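PDB 2D69: ribulose bisphosphate carboxylase from Pyrococcus horikoshii, which probably catalyses the carboxylation of ribulose 1,5-bisphosphate with CO2 and water to two molecules of 3-phosphoglycerate, in an archaeal AMP degradation pathway. Local coordinates for residues 40-52 and 64-76. Sequence-based numbering, arbitrary orientation.
Sequences EEAAGRIASESSI and MAKRSMAKVFYLE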
loop_
_atom_site.group_PDB
_atom_site.type_symbol
_atom_site.label_atom_id
_atom_site.label_comp_id
_atom_site.label_asym_id
_atom_site.label_seq_id
_atom_site.Cartn_x
_atom_site.Cartn_y
_atom_site.Cartn_z
ATOM N N GLU A 40 48.272 -19.933 -28.547
ATOM C CA GLU A 40 48.029 -18.494 -28.675
ATOM C C GLU A 40 46.622 -18.145 -29.199
ATOM O O GLU A 40 45.920 -17.301 -28.638
ATOM C CB GLU A 40 49.078 -17.887 -29.604
ATOM C CG GLU A 40 50.490 -17.825 -29.033
ATOM C CD GLU A 40 51.282 -19.156 -29.102
ATOM O OE1 GLU A 40 52.282 -19.267 -28.339
ATOM O OE2 GLU A 40 50.930 -20.093 -29.897
ATOM N N GLU A 41 46.217 -18.806 -30.278
ATOM C CA GLU A 41 44.932 -18.544 -30.912
ATOM C C GLU A 41 43.815 -18.996 -30.016
ATOM O O GLU A 41 42.868 -18.247 -29.758
ATOM C CB GLU A 41 44.828 -19.200 -32.310
ATOM C CG GLU A 41 43.972 -18.324 -33.239
ATOM C CD GLU A 41 43.467 -19.031 -34.477
ATOM O OE1 GLU A 41 42.313 -19.497 -34.447
ATOM O OE2 GLU A 41 44.216 -19.092 -35.472
ATOM N N ALA A 42 43.939 -20.194 -29.472
ATOM C CA ALA A 42 42.965 -20.657 -28.493
ATOM C C ALA A 42 42.815 -19.624 -27.376
ATOM O O ALA A 42 41.706 -19.235 -27.072
ATOM C CB ALA A 42 43.375 -22.030 -27.908
ATOM N N ALA A 43 43.926 -19.189 -26.777
ATOM C CA ALA A 43 43.880 -18.255 -25.654
ATOM C C ALA A 43 43.183 -16.922 -26.066
ATOM O O ALA A 43 42.338 -16.393 -25.338
ATOM C CB ALA A 43 45.286 -18.025 -25.133
ATOM N N GLY A 44 43.532 -16.434 -27.253
ATOM C CA GLY A 44 42.905 -15.278 -27.856
ATOM C C GLY A 44 41.397 -15.443 -27.973
ATOM O O GLY A 44 40.663 -14.546 -27.595
ATOM N N ARG A 45 40.948 -16.600 -28.450
ATOM C CA ARG A 45 39.541 -16.910 -28.549
ATOM C C ARG A 45 38.839 -16.799 -27.186
ATOM O O ARG A 45 37.708 -16.282 -27.081
ATOM C CB ARG A 45 39.368 -18.319 -29.098
ATOM C CG ARG A 45 39.621 -18.363 -30.612
ATOM C CD ARG A 45 39.606 -19.763 -31.175
ATOM N NE ARG A 45 39.976 -19.804 -32.614
ATOM C CZ ARG A 45 39.103 -19.789 -33.628
ATOM N NH1 ARG A 45 37.791 -19.708 -33.414
ATOM N NH2 ARG A 45 39.547 -19.824 -34.894
ATOM N N ILE A 46 39.504 -17.267 -26.139
ATOM C CA ILE A 46 38.913 -17.121 -24.797
ATOM C C ILE A 46 38.744 -15.630 -24.433
ATOM O O ILE A 46 37.678 -15.211 -23.934
ATOM C CB ILE A 46 39.733 -17.856 -23.735
ATOM C CG1 ILE A 46 39.809 -19.340 -24.098
ATOM C CG2 ILE A 46 39.023 -17.719 -22.355
ATOM C CD1 ILE A 46 40.964 -20.102 -23.411
ATOM N N ALA A 47 39.791 -14.841 -24.683
ATOM C CA ALA A 47 39.830 -13.419 -24.254
ATOM C C ALA A 47 38.779 -12.616 -25.035
ATOM O O ALA A 47 38.043 -11.738 -24.523
ATOM C CB ALA A 47 41.244 -12.868 -24.472
ATOM N N SER A 48 38.713 -12.965 -26.303
ATOM C CA SER A 48 37.787 -12.378 -27.249
ATOM C C SER A 48 36.299 -12.601 -26.896
ATOM O O SER A 48 35.500 -11.661 -26.796
ATOM C CB SER A 48 38.060 -13.029 -28.603
ATOM O OG SER A 48 37.202 -12.448 -29.492
ATOM N N GLU A 49 35.934 -13.859 -26.708
ATOM C CA GLU A 49 34.566 -14.231 -26.519
ATOM C C GLU A 49 34.107 -13.782 -25.107
ATOM O O GLU A 49 32.927 -13.522 -24.890
ATOM C CB GLU A 49 34.406 -15.721 -26.765
ATOM C CG GLU A 49 32.975 -16.238 -26.704
ATOM C CD GLU A 49 32.113 -15.786 -27.878
ATOM O OE1 GLU A 49 32.693 -15.396 -28.945
ATOM O OE2 GLU A 49 30.859 -15.818 -27.711
ATOM N N SER A 50 35.038 -13.656 -24.167
ATOM C CA SER A 50 34.689 -13.139 -22.845
ATOM C C SER A 50 34.756 -11.606 -22.785
ATOM O O SER A 50 34.560 -11.038 -21.754
ATOM C CB SER A 50 35.549 -13.762 -21.744
ATOM O OG SER A 50 36.948 -13.751 -22.006
ATOM N N SER A 51 35.068 -10.938 -23.884
ATOM C CA SER A 51 35.152 -9.481 -23.878
ATOM C C SER A 51 34.372 -8.921 -25.059
ATOM O O SER A 51 33.175 -9.036 -25.036
ATOM C CB SER A 51 36.623 -8.989 -23.817
ATOM O OG SER A 51 37.351 -9.224 -25.016
ATOM N N ILE A 52 35.023 -8.373 -26.082
ATOM C CA ILE A 52 34.348 -7.646 -27.151
ATOM C C ILE A 52 34.116 -8.475 -28.399
ATOM O O ILE A 52 33.447 -8.026 -29.342
ATOM C CB ILE A 52 35.130 -6.351 -27.535
ATOM C CG1 ILE A 52 36.533 -6.636 -28.080
ATOM C CG2 ILE A 52 35.287 -5.418 -26.389
ATOM C CD1 ILE A 52 37.127 -5.479 -28.839
ATOM N N MET A 64 33.909 2.951 -26.548
ATOM C CA MET A 64 34.367 2.133 -25.444
ATOM C C MET A 64 34.820 0.726 -25.809
ATOM O O MET A 64 35.298 -0.005 -24.947
ATOM C CB MET A 64 33.271 2.075 -24.341
ATOM C CG MET A 64 32.944 3.429 -23.748
ATOM S SD MET A 64 34.368 4.146 -22.926
ATOM C CE MET A 64 34.531 3.085 -21.499
ATOM N N ALA A 65 34.705 0.340 -27.071
ATOM C CA ALA A 65 35.100 -1.006 -27.508
ATOM C C ALA A 65 36.591 -1.295 -27.250
ATOM O O ALA A 65 36.937 -2.330 -26.690
ATOM C CB ALA A 65 34.779 -1.222 -29.007
ATOM N N LYS A 66 37.451 -0.371 -27.643
ATOM C CA LYS A 66 38.900 -0.552 -27.474
ATOM C C LYS A 66 39.277 -0.600 -25.994
ATOM O O LYS A 66 40.067 -1.459 -25.605
ATOM C CB LYS A 66 39.738 0.454 -28.292
ATOM C CG LYS A 66 39.421 1.973 -28.038
ATOM C CD LYS A 66 40.054 2.920 -29.113
ATOM C CE LYS A 66 39.022 3.986 -29.625
ATOM N NZ LYS A 66 37.874 3.430 -30.474
ATOM N N ARG A 67 38.595 0.177 -25.148
ATOM C CA ARG A 67 38.791 0.083 -23.701
ATOM C C ARG A 67 38.071 -1.077 -23.028
ATOM O O ARG A 67 38.045 -1.137 -21.817
ATOM C CB ARG A 67 38.365 1.376 -22.989
ATOM C CG ARG A 67 39.179 2.586 -23.367
ATOM C CD ARG A 67 38.484 3.892 -23.022
ATOM N NE ARG A 67 38.349 4.021 -21.579
ATOM C CZ ARG A 67 37.685 5.012 -20.977
ATOM N NH1 ARG A 67 37.089 5.944 -21.685
ATOM N NH2 ARG A 67 37.626 5.078 -19.678
ATOM N N SER A 68 37.430 -1.957 -23.790
ATOM C CA SER A 68 36.742 -3.066 -23.184
ATOM C C SER A 68 37.410 -4.421 -23.529
ATOM O O SER A 68 36.852 -5.435 -23.218
ATOM C CB SER A 68 35.258 -3.081 -23.588
ATOM O OG SER A 68 34.559 -1.854 -23.276
ATOM N N MET A 69 38.587 -4.428 -24.151
ATOM C CA MET A 69 39.244 -5.675 -24.587
ATOM C C MET A 69 39.927 -6.390 -23.468
ATOM O O MET A 69 40.689 -5.770 -22.750
ATOM C CB MET A 69 40.371 -5.373 -25.546
ATOM C CG MET A 69 39.961 -5.005 -26.921
ATOM S SD MET A 69 41.499 -4.761 -27.885
ATOM C CE MET A 69 41.897 -6.415 -28.443
ATOM N N ALA A 70 39.736 -7.705 -23.373
ATOM C CA ALA A 70 40.476 -8.518 -22.426
ATOM C C ALA A 70 41.840 -8.813 -23.060
ATOM O O ALA A 70 42.005 -8.706 -24.276
ATOM C CB ALA A 70 39.737 -9.785 -22.099
ATOM N N LYS A 71 42.845 -9.077 -22.237
ATOM C CA LYS A 71 44.195 -9.343 -22.745
ATOM C C LYS A 71 44.794 -10.579 -22.101
ATOM O O LYS A 71 44.851 -10.660 -20.871
ATOM C CB LYS A 71 45.099 -8.140 -22.490
ATOM C CG LYS A 71 44.978 -7.025 -23.551
ATOM C CD LYS A 71 45.888 -7.218 -24.799
ATOM C CE LYS A 71 45.499 -6.272 -25.985
ATOM N NZ LYS A 71 43.965 -6.137 -26.123
ATOM N N VAL A 72 45.267 -11.518 -22.915
ATOM C CA VAL A 72 46.005 -12.674 -22.410
ATOM C C VAL A 72 47.411 -12.213 -22.101
ATOM O O VAL A 72 48.126 -11.805 -23.004
ATOM C CB VAL A 72 46.098 -13.833 -23.436
ATOM C CG1 VAL A 72 46.843 -15.022 -22.807
ATOM C CG2 VAL A 72 44.716 -14.240 -23.937
ATOM N N PHE A 73 47.808 -12.274 -20.828
ATOM C CA PHE A 73 49.111 -11.788 -20.406
ATOM C C PHE A 73 50.084 -12.872 -19.897
ATOM O O PHE A 73 51.298 -12.607 -19.720
ATOM C CB PHE A 73 48.927 -10.676 -19.384
ATOM C CG PHE A 73 48.470 -11.135 -18.030
ATOM C CD1 PHE A 73 49.403 -11.500 -17.060
ATOM C CD2 PHE A 73 47.102 -11.181 -17.711
ATOM C CE1 PHE A 73 48.997 -11.921 -15.794
ATOM C CE2 PHE A 73 46.673 -11.585 -16.437
ATOM C CZ PHE A 73 47.618 -11.950 -15.473
ATOM N N TYR A 74 49.543 -14.066 -19.660
ATOM C CA TYR A 74 50.303 -15.237 -19.239
ATOM C C TYR A 74 49.827 -16.454 -20.021
ATOM O O TYR A 74 48.630 -16.689 -20.145
ATOM C CB TYR A 74 50.076 -15.467 -17.752
ATOM C CG TYR A 74 50.667 -16.736 -17.171
ATOM C CD1 TYR A 74 51.777 -16.674 -16.306
ATOM C CD2 TYR A 74 50.099 -17.973 -17.425
ATOM C CE1 TYR A 74 52.310 -17.817 -15.723
ATOM C CE2 TYR A 74 50.617 -19.125 -16.852
ATOM C CZ TYR A 74 51.728 -19.039 -15.997
ATOM O OH TYR A 74 52.259 -20.172 -15.433
ATOM N N LEU A 75 50.759 -17.237 -20.528
ATOM C CA LEU A 75 50.415 -18.438 -21.275
ATOM C C LEU A 75 51.546 -19.453 -21.203
ATOM O O LEU A 75 52.607 -19.207 -21.725
ATOM C CB LEU A 75 50.135 -18.100 -22.743
ATOM C CG LEU A 75 49.850 -19.327 -23.617
ATOM C CD1 LEU A 75 48.610 -20.048 -23.041
ATOM C CD2 LEU A 75 49.630 -18.981 -25.081
ATOM N N GLU A 76 51.318 -20.581 -20.546
ATOM C CA GLU A 76 52.365 -21.591 -20.373
ATOM C C GLU A 76 51.786 -22.992 -20.413
ATOM O O GLU A 76 50.649 -23.225 -20.056
ATOM C CB GLU A 76 53.129 -21.425 -19.045
ATOM C CG GLU A 76 53.688 -20.025 -18.760
ATOM C CD GLU A 76 54.915 -19.656 -19.584
ATOM O OE1 GLU A 76 55.400 -20.470 -20.409
ATOM O OE2 GLU A 76 55.402 -18.526 -19.395
#
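Ser51 OG joins the last turn of helix 40-49 to the chain entering strand 71-76: the hydroxyl donates to Ala47 O at 2.7 Å and accepts a weak but nearly straight bond (171°) from Ala70 N. With OG between its backbone N and carbonyl carbon (chi1 70°), the hydroxyl can reach back to the helix while CB packs against Ala70 CB. Replacing the serine by alanine would remove OG, and would probably leave Ala70 N without this acceptor and Ala47 O without its hydroxyl donor. Along the helix, small residues admit the strand: Ala47 CB meets Val72 CG2 at 3.8 Å, the same Val72 methyl lies 3.5 Å from Ala43 O, and Leu75 CD2 reaches the backbone of Glu40. Beyond the helix, Ile52 and Met69 meet at a slant, Ile52 CD1 pressed tightly on Met69 CG (3.5 Å), while Ile52 CG2 touches Ser68 CB and the carbonyl oxygens of Ala65 and Ser68. Ser68 O, buried here, has no polar partner. Helix 40-49 thus packs across strand 71-76 of the N-terminal domain's mixed sheet, with Ile46 touching strands 26-34, 81-88 and 115-124. Cohesion therefore rests mainly on van der Waals packing of small side chains against methyl groups and backbone, with Ser51 OG making the single, weak hydrogen bond between the segments.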